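Local coordinates for protein concanavalin B (Canavalia ensiformis, PDB 6CAF) that may act as a carbohydrate-binding seed protein, built on the chitinase-like scaffold of glycosyl hydrolase family 18, at residues A[43-48]-A[93-97]; A[32-38]-A[287-293]. All coordinates share one frame; numbering follows the deposited sequence. Where two conformers were deposited one is given.

Contact 1: residues A[43-48]-A[93-97]; sequences LLRDTC and QIKEC
Gln93 and Arg45 open this contact at one end, and the Cys48–Cys97 disulfide closes it at the other, a worked example of how two short, nearly parallel helices can be joined by one polar and one covalent link. The helix axes run 8° apart. Its chain extended beyond CG, Gln93 sends its amide across to the first turn of 44-48, where Gln93 OE1 accepts the backbone N-H of Arg45, N to OE1 3.0 Å. That donor lies in the carbonyl plane, on a lone pair. A water bound to the N of Leu44 donates to the same OE1, which thereby serves two amides of the helix N terminus, one directly and one through the water. In one of its two conformers Glu96 OE2 lies 3.5 Å from Arg45 CG. The guanidinium of Arg45 turns off instead to Asp46, gripping OD1 with both NE and NH2. One turn on, Cys48 SG and Cys97 SG meet with a disulfide torsion of 95°. The side chains of Leu44 and Ile94 cross at a slant, Leu44 CD2 meeting Ile94 CG1 at 3.8 Å, and a chi1 of 177°, with CG anti to N, lays Leu44 CG against Cys97 SG. Inward from the pair lie the barrel strands: Leu44 rests on Trp36 of strand 31-36 and on Val56 of strand 55-64, and Ile94 touches Ile58 of that second strand.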
loop_
_atom_site.group_PDB
_atom_site.type_symbol
_atom_site.label_atom_id
_atom_site.label_comp_id
_atom_site.label_asym_id
_atom_site.label_seq_id
_atom_site.Cartn_x
_atom_site.Cartn_y
_atom_site.Cartn_z
ATOM N N LEU A 43 17.291 3.047 4.899
ATOM C CA LEU A 43 16.795 2.553 6.160
ATOM C C LEU A 43 15.318 2.874 6.353
ATOM O O LEU A 43 14.843 3.951 6.002
ATOM C CB LEU A 43 17.559 3.136 7.321
ATOM C CG LEU A 43 19.039 2.797 7.345
ATOM C CD1 LEU A 43 19.582 3.362 8.641
ATOM C CD2 LEU A 43 19.328 1.313 7.308
ATOM N N LEU A 44 14.616 1.934 6.982
ATOM C CA LEU A 44 13.247 2.185 7.433
ATOM C C LEU A 44 13.235 3.368 8.412
ATOM O O LEU A 44 12.390 4.264 8.312
ATOM C CB LEU A 44 12.648 0.924 8.088
ATOM C CG LEU A 44 11.252 1.148 8.648
ATOM C CD1 LEU A 44 10.267 1.524 7.574
ATOM C CD2 LEU A 44 10.752 -0.105 9.364
ATOM N N ARG A 45 14.175 3.379 9.350
ATOM C CA ARG A 45 14.243 4.507 10.270
ATOM C C ARG A 45 14.291 5.838 9.530
ATOM O O ARG A 45 13.588 6.791 9.899
ATOM C CB ARG A 45 15.514 4.416 11.100
ATOM C CG ARG A 45 15.708 5.625 11.989
ATOM C CD ARG A 45 17.154 5.792 12.442
ATOM N NE ARG A 45 18.014 6.210 11.349
ATOM C CZ ARG A 45 19.331 6.243 11.402
ATOM N NH1 ARG A 45 19.936 5.875 12.488
ATOM N NH2 ARG A 45 20.031 6.654 10.379
ATOM N N ASP A 46 15.179 5.943 8.547
ATOM C CA ASP A 46 15.369 7.219 7.842
ATOM C C ASP A 46 14.109 7.590 7.121
ATOM O O ASP A 46 13.751 8.752 7.053
ATOM C CB ASP A 46 16.528 7.152 6.827
ATOM C CG ASP A 46 17.856 7.024 7.453
ATOM O OD1 ASP A 46 18.024 7.311 8.665
ATOM O OD2 ASP A 46 18.778 6.585 6.735
ATOM N N THR A 47 13.438 6.587 6.559
ATOM C CA THR A 47 12.185 6.799 5.859
ATOM C C THR A 47 11.177 7.453 6.806
ATOM O O THR A 47 10.581 8.485 6.492
ATOM C CB THR A 47 11.698 5.456 5.307
ATOM O OG1 THR A 47 12.638 5.024 4.323
ATOM C CG2 THR A 47 10.354 5.559 4.653
ATOM N N CYS A 48 10.966 6.834 7.963
ATOM C CA CYS A 48 9.993 7.363 8.906
ATOM C C CYS A 48 10.362 8.747 9.414
ATOM O O CYS A 48 9.507 9.626 9.546
ATOM C CB CYS A 48 9.860 6.384 10.085
ATOM S SG CYS A 48 9.042 4.856 9.581
ATOM N N GLN A 93 13.020 -0.440 14.793
ATOM C CA GLN A 93 12.743 0.626 13.848
ATOM C C GLN A 93 11.249 0.763 13.599
ATOM O O GLN A 93 10.713 1.879 13.512
ATOM C CB GLN A 93 13.490 0.431 12.523
ATOM C CG GLN A 93 14.988 0.592 12.662
ATOM C CD GLN A 93 15.744 0.298 11.396
ATOM O OE1 GLN A 93 15.529 0.943 10.358
ATOM N NE2 GLN A 93 16.678 -0.650 11.480
ATOM N N ILE A 94 10.561 -0.370 13.503
ATOM C CA ILE A 94 9.126 -0.341 13.346
ATOM C C ILE A 94 8.476 0.366 14.537
ATOM O O ILE A 94 7.612 1.234 14.396
ATOM C CB ILE A 94 8.590 -1.772 13.205
ATOM C CG1 ILE A 94 9.010 -2.323 11.847
ATOM C CG2 ILE A 94 7.081 -1.821 13.381
ATOM C CD1 ILE A 94 8.861 -3.822 11.714
ATOM N N LYS A 95 8.888 -0.020 15.738
ATOM C CA LYS A 95 8.293 0.544 16.930
ATOM C C LYS A 95 8.585 2.037 17.052
ATOM O O LYS A 95 7.695 2.794 17.439
ATOM C CB LYS A 95 8.734 -0.230 18.165
ATOM C CG LYS A 95 8.051 -1.598 18.184
ATOM C CD LYS A 95 8.486 -2.508 19.305
ATOM C CE LYS A 95 7.568 -3.714 19.371
ATOM N NZ LYS A 95 8.020 -4.654 20.411
ATOM N N GLU A 96 9.779 2.486 16.642
ATOM C CA GLU A 96 10.046 3.941 16.659
ATOM C C GLU A 96 9.219 4.669 15.617
ATOM O O GLU A 96 8.707 5.766 15.885
ATOM C CB GLU A 96 11.536 4.355 16.551
ATOM C CG GLU A 96 12.423 3.720 15.479
ATOM C CD GLU A 96 13.918 3.997 15.725
ATOM O OE1 GLU A 96 14.233 4.473 16.837
ATOM O OE2 GLU A 96 14.791 3.751 14.836
ATOM N N CYS A 97 9.057 4.061 14.446
ATOM C CA CYS A 97 8.144 4.630 13.449
ATOM C C CYS A 97 6.778 4.850 14.060
ATOM O O CYS A 97 6.156 5.913 13.891
ATOM C CB CYS A 97 8.011 3.683 12.247
ATOM S SG CYS A 97 9.454 3.553 11.165
HETATM O O HOH W 1 16.042 -0.364 7.826
#

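Contact 2: residues A[32-38]-A[287-293]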
loop_
_atom_site.group_PDB
_atom_site.type_symbol
_atom_site.label_atom_id
_atom_site.label_comp_id
_atom_site.label_asym_id
_atom_site.label_seq_id
_atom_site.Cartn_x
_atom_site.Cartn_y
_atom_site.Cartn_z
ATOM N N ILE A 32 0.484 10.891 2.855
ATOM C CA ILE A 32 1.333 10.225 1.895
ATOM C C ILE A 32 1.784 8.873 2.448
ATOM O O ILE A 32 2.307 8.775 3.566
ATOM C CB ILE A 32 2.563 11.086 1.548
ATOM C CG1 ILE A 32 2.121 12.474 1.093
ATOM C CG2 ILE A 32 3.411 10.381 0.493
ATOM C CD1 ILE A 32 3.274 13.408 0.743
ATOM N N ALA A 33 1.613 7.845 1.630
ATOM C CA ALA A 33 2.122 6.518 1.929
ATOM C C ALA A 33 3.302 6.233 0.989
ATOM O O ALA A 33 3.386 6.808 -0.105
ATOM C CB ALA A 33 1.023 5.487 1.674
ATOM N N VAL A 34 4.171 5.316 1.407
ATOM C CA VAL A 34 5.301 4.954 0.579
ATOM C C VAL A 34 5.632 3.486 0.758
ATOM O O VAL A 34 5.471 2.931 1.851
ATOM C CB VAL A 34 6.519 5.834 0.911
ATOM C CG1 VAL A 34 7.070 5.552 2.301
ATOM C CG2 VAL A 34 7.615 5.742 -0.140
ATOM N N TYR A 35 6.094 2.873 -0.324
ATOM C CA TYR A 35 6.596 1.509 -0.310
ATOM C C TYR A 35 8.080 1.483 0.032
ATOM O O TYR A 35 8.889 2.209 -0.550
ATOM C CB TYR A 35 6.374 0.840 -1.648
ATOM C CG TYR A 35 4.933 0.559 -1.996
ATOM C CD1 TYR A 35 4.122 1.536 -2.552
ATOM C CD2 TYR A 35 4.381 -0.674 -1.765
ATOM C CE1 TYR A 35 2.807 1.292 -2.888
ATOM C CE2 TYR A 35 3.073 -0.932 -2.113
ATOM C CZ TYR A 35 2.284 0.020 -2.664
ATOM O OH TYR A 35 0.978 -0.298 -2.998
ATOM N N TRP A 36 8.413 0.600 0.963
ATOM C CA TRP A 36 9.768 0.409 1.446
ATOM C C TRP A 36 10.088 -1.063 1.543
ATOM O O TRP A 36 9.278 -1.825 2.042
ATOM C CB TRP A 36 9.924 1.067 2.825
ATOM C CG TRP A 36 11.289 0.886 3.404
ATOM C CD1 TRP A 36 12.354 1.735 3.245
ATOM C CD2 TRP A 36 11.769 -0.240 4.160
ATOM N NE1 TRP A 36 13.468 1.193 3.852
ATOM C CE2 TRP A 36 13.131 -0.023 4.402
ATOM C CE3 TRP A 36 11.176 -1.385 4.690
ATOM C CZ2 TRP A 36 13.904 -0.923 5.116
ATOM C CZ3 TRP A 36 11.936 -2.273 5.373
ATOM C CH2 TRP A 36 13.277 -2.043 5.595
ATOM N N GLY A 37 11.263 -1.463 1.086
ATOM C CA GLY A 37 11.657 -2.844 1.249
ATOM C C GLY A 37 12.756 -3.384 0.380
ATOM O O GLY A 37 12.944 -4.578 0.353
ATOM N N GLN A 38 13.533 -2.618 -0.227
ATOM C CA GLN A 38 14.651 -2.954 -1.112
ATOM C C GLN A 38 15.873 -2.190 -0.674
ATOM O O GLN A 38 15.776 -1.230 0.073
ATOM C CB GLN A 38 14.321 -2.679 -2.575
ATOM C CG GLN A 38 14.063 -1.258 -2.976
ATOM C CD GLN A 38 13.747 -1.143 -4.471
ATOM O OE1 GLN A 38 13.363 -2.135 -5.117
ATOM N NE2 GLN A 38 13.970 0.039 -5.032
ATOM N N ILE A 287 -2.053 10.201 -1.290
ATOM C CA ILE A 287 -1.332 9.539 -2.336
ATOM C C ILE A 287 -0.406 8.486 -1.742
ATOM O O ILE A 287 -0.023 8.571 -0.565
ATOM C CB ILE A 287 -0.515 10.518 -3.194
ATOM C CG1 ILE A 287 0.574 11.191 -2.415
ATOM C CG2 ILE A 287 -1.427 11.546 -3.870
ATOM C CD1 ILE A 287 1.497 12.064 -3.259
ATOM N N ALA A 288 -0.063 7.494 -2.560
ATOM C CA ALA A 288 0.998 6.563 -2.241
ATOM C C ALA A 288 2.052 6.637 -3.314
ATOM O O ALA A 288 1.731 6.817 -4.482
ATOM C CB ALA A 288 0.488 5.125 -2.147
ATOM N N LEU A 289 3.306 6.480 -2.907
ATOM C CA LEU A 289 4.418 6.556 -3.839
ATOM C C LEU A 289 5.165 5.225 -3.941
ATOM O O LEU A 289 5.666 4.679 -2.937
ATOM C CB LEU A 289 5.376 7.662 -3.433
ATOM C CG LEU A 289 4.766 9.061 -3.498
ATOM C CD1 LEU A 289 5.686 10.106 -2.890
ATOM C CD2 LEU A 289 4.396 9.432 -4.902
ATOM N N TRP A 290 5.225 4.742 -5.188
ATOM C CA TRP A 290 6.077 3.635 -5.565
ATOM C C TRP A 290 7.363 4.264 -6.110
ATOM O O TRP A 290 7.310 4.869 -7.189
ATOM C CB TRP A 290 5.405 2.761 -6.647
ATOM C CG TRP A 290 6.319 1.694 -7.120
ATOM C CD1 TRP A 290 6.977 1.666 -8.296
ATOM C CD2 TRP A 290 6.785 0.578 -6.361
ATOM N NE1 TRP A 290 7.846 0.570 -8.331
ATOM C CE2 TRP A 290 7.711 -0.130 -7.161
ATOM C CE3 TRP A 290 6.432 0.038 -5.121
ATOM C CZ2 TRP A 290 8.349 -1.301 -6.715
ATOM C CZ3 TRP A 290 7.070 -1.134 -4.683
ATOM C CH2 TRP A 290 8.006 -1.793 -5.471
ATOM N N ASN A 291 8.509 4.199 -5.421
ATOM C CA ASN A 291 8.761 3.653 -4.098
ATOM C C ASN A 291 9.720 4.606 -3.362
ATOM O O ASN A 291 10.023 5.717 -3.845
ATOM C CB ASN A 291 9.330 2.247 -4.197
ATOM C CG ASN A 291 10.658 2.213 -4.937
ATOM O OD1 ASN A 291 11.156 3.214 -5.443
ATOM N ND2 ASN A 291 11.263 1.040 -4.963
ATOM N N ARG A 292 10.188 4.200 -2.186
ATOM C CA ARG A 292 11.013 5.073 -1.385
ATOM C C ARG A 292 12.287 5.478 -2.155
ATOM O O ARG A 292 12.668 6.650 -2.124
ATOM C CB ARG A 292 11.341 4.418 -0.064
ATOM C CG ARG A 292 12.318 5.192 0.795
ATOM C CD ARG A 292 11.851 6.565 1.207
ATOM N NE ARG A 292 12.823 7.119 2.124
ATOM C CZ ARG A 292 13.225 8.383 2.216
ATOM N NH1 ARG A 292 12.550 9.322 1.616
ATOM N NH2 ARG A 292 14.269 8.691 2.976
ATOM N N GLN A 293 12.937 4.525 -2.814
ATOM C CA GLN A 293 14.136 4.834 -3.589
ATOM C C GLN A 293 13.870 5.955 -4.578
ATOM O O GLN A 293 14.647 6.921 -4.688
ATOM C CB GLN A 293 14.610 3.583 -4.353
ATOM C CG GLN A 293 15.771 3.818 -5.300
ATOM C CD GLN A 293 16.165 2.644 -6.160
ATOM O OE1 GLN A 293 15.601 1.562 -6.086
ATOM N NE2 GLN A 293 17.161 2.872 -7.000
#
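Ala33 and Ala288 pair in parallel register where the first strand of the GH18 TIM barrel meets the last, so that this contact closes the barrel; it illustrates how such a seam satisfies its backbone. Ala33 N donates to Ile287 O at 2.8 Å and Ala33 O accepts from Leu289 N, the usual alternation of a parallel ladder. Tyr35 N then binds Leu289 O at 3.2 Å. Beyond Trp290 the strand ends in a cis peptide before Asn291, yet one more backbone bond follows beyond the ladder, from Arg292 N, at the start of helix 292-298, to Tyr35 O at 2.9 Å. Along its other edge, strand 31-36 makes backbone bonds to Lys54 and to strand 55-64.

Ile32 and Ile287 lie side by side on one face of the sheet, together with Val34 and Leu289, and helix 300-308 packs on Ile32 and Leu289. The alanines occupy the other face, where Ala33 CB and Ala288 CB touch at 3.9 Å. Nearby, Trp290 presents its edge to the face of Tyr35 in an offset edge-to-face pair, with planes at 71°. The phenol OH of Tyr35 is bonded to Glu250 and His152, and Trp36 NE1 to Gly42 O.

Several polar groups past the strand ends have partners. Asp41 takes up the backbone N of Gly37 and of Gln38 with one carboxylate oxygen and that of Gln293 with the other. Arg292 passes its CG by the edge of the Trp36 ring, while NH1 finds Tyr53 OH. Asn291 is the N-cap of helix 292-298: chi1 of 61° sets its CG between the backbone N and the carbonyl carbon, and OD1 accepts the N-H of Ala294.

How the contacts relate
From the N terminus, strand 31-36 comes first and leads through a loop into helix 44-49; strand 55-64 follows, then helix 91-99. Contact 1 closes a loop of 44 residues between 48 and 93, which carries strand 55-64. Contact 2 joins segments separated by 248 residues and encloses contact 1 entirely, so the two nest without crossing. Contact 2 seals the barrel wall between its first and last strands, whereas contact 1 ties two helices outside it. With centres about 13 Å apart they also touch: Thr47 OG1 of contact 1 probably hydrogen-bonds Arg292 NE of contact 2, and Trp36 packs against the start of helix 44-49.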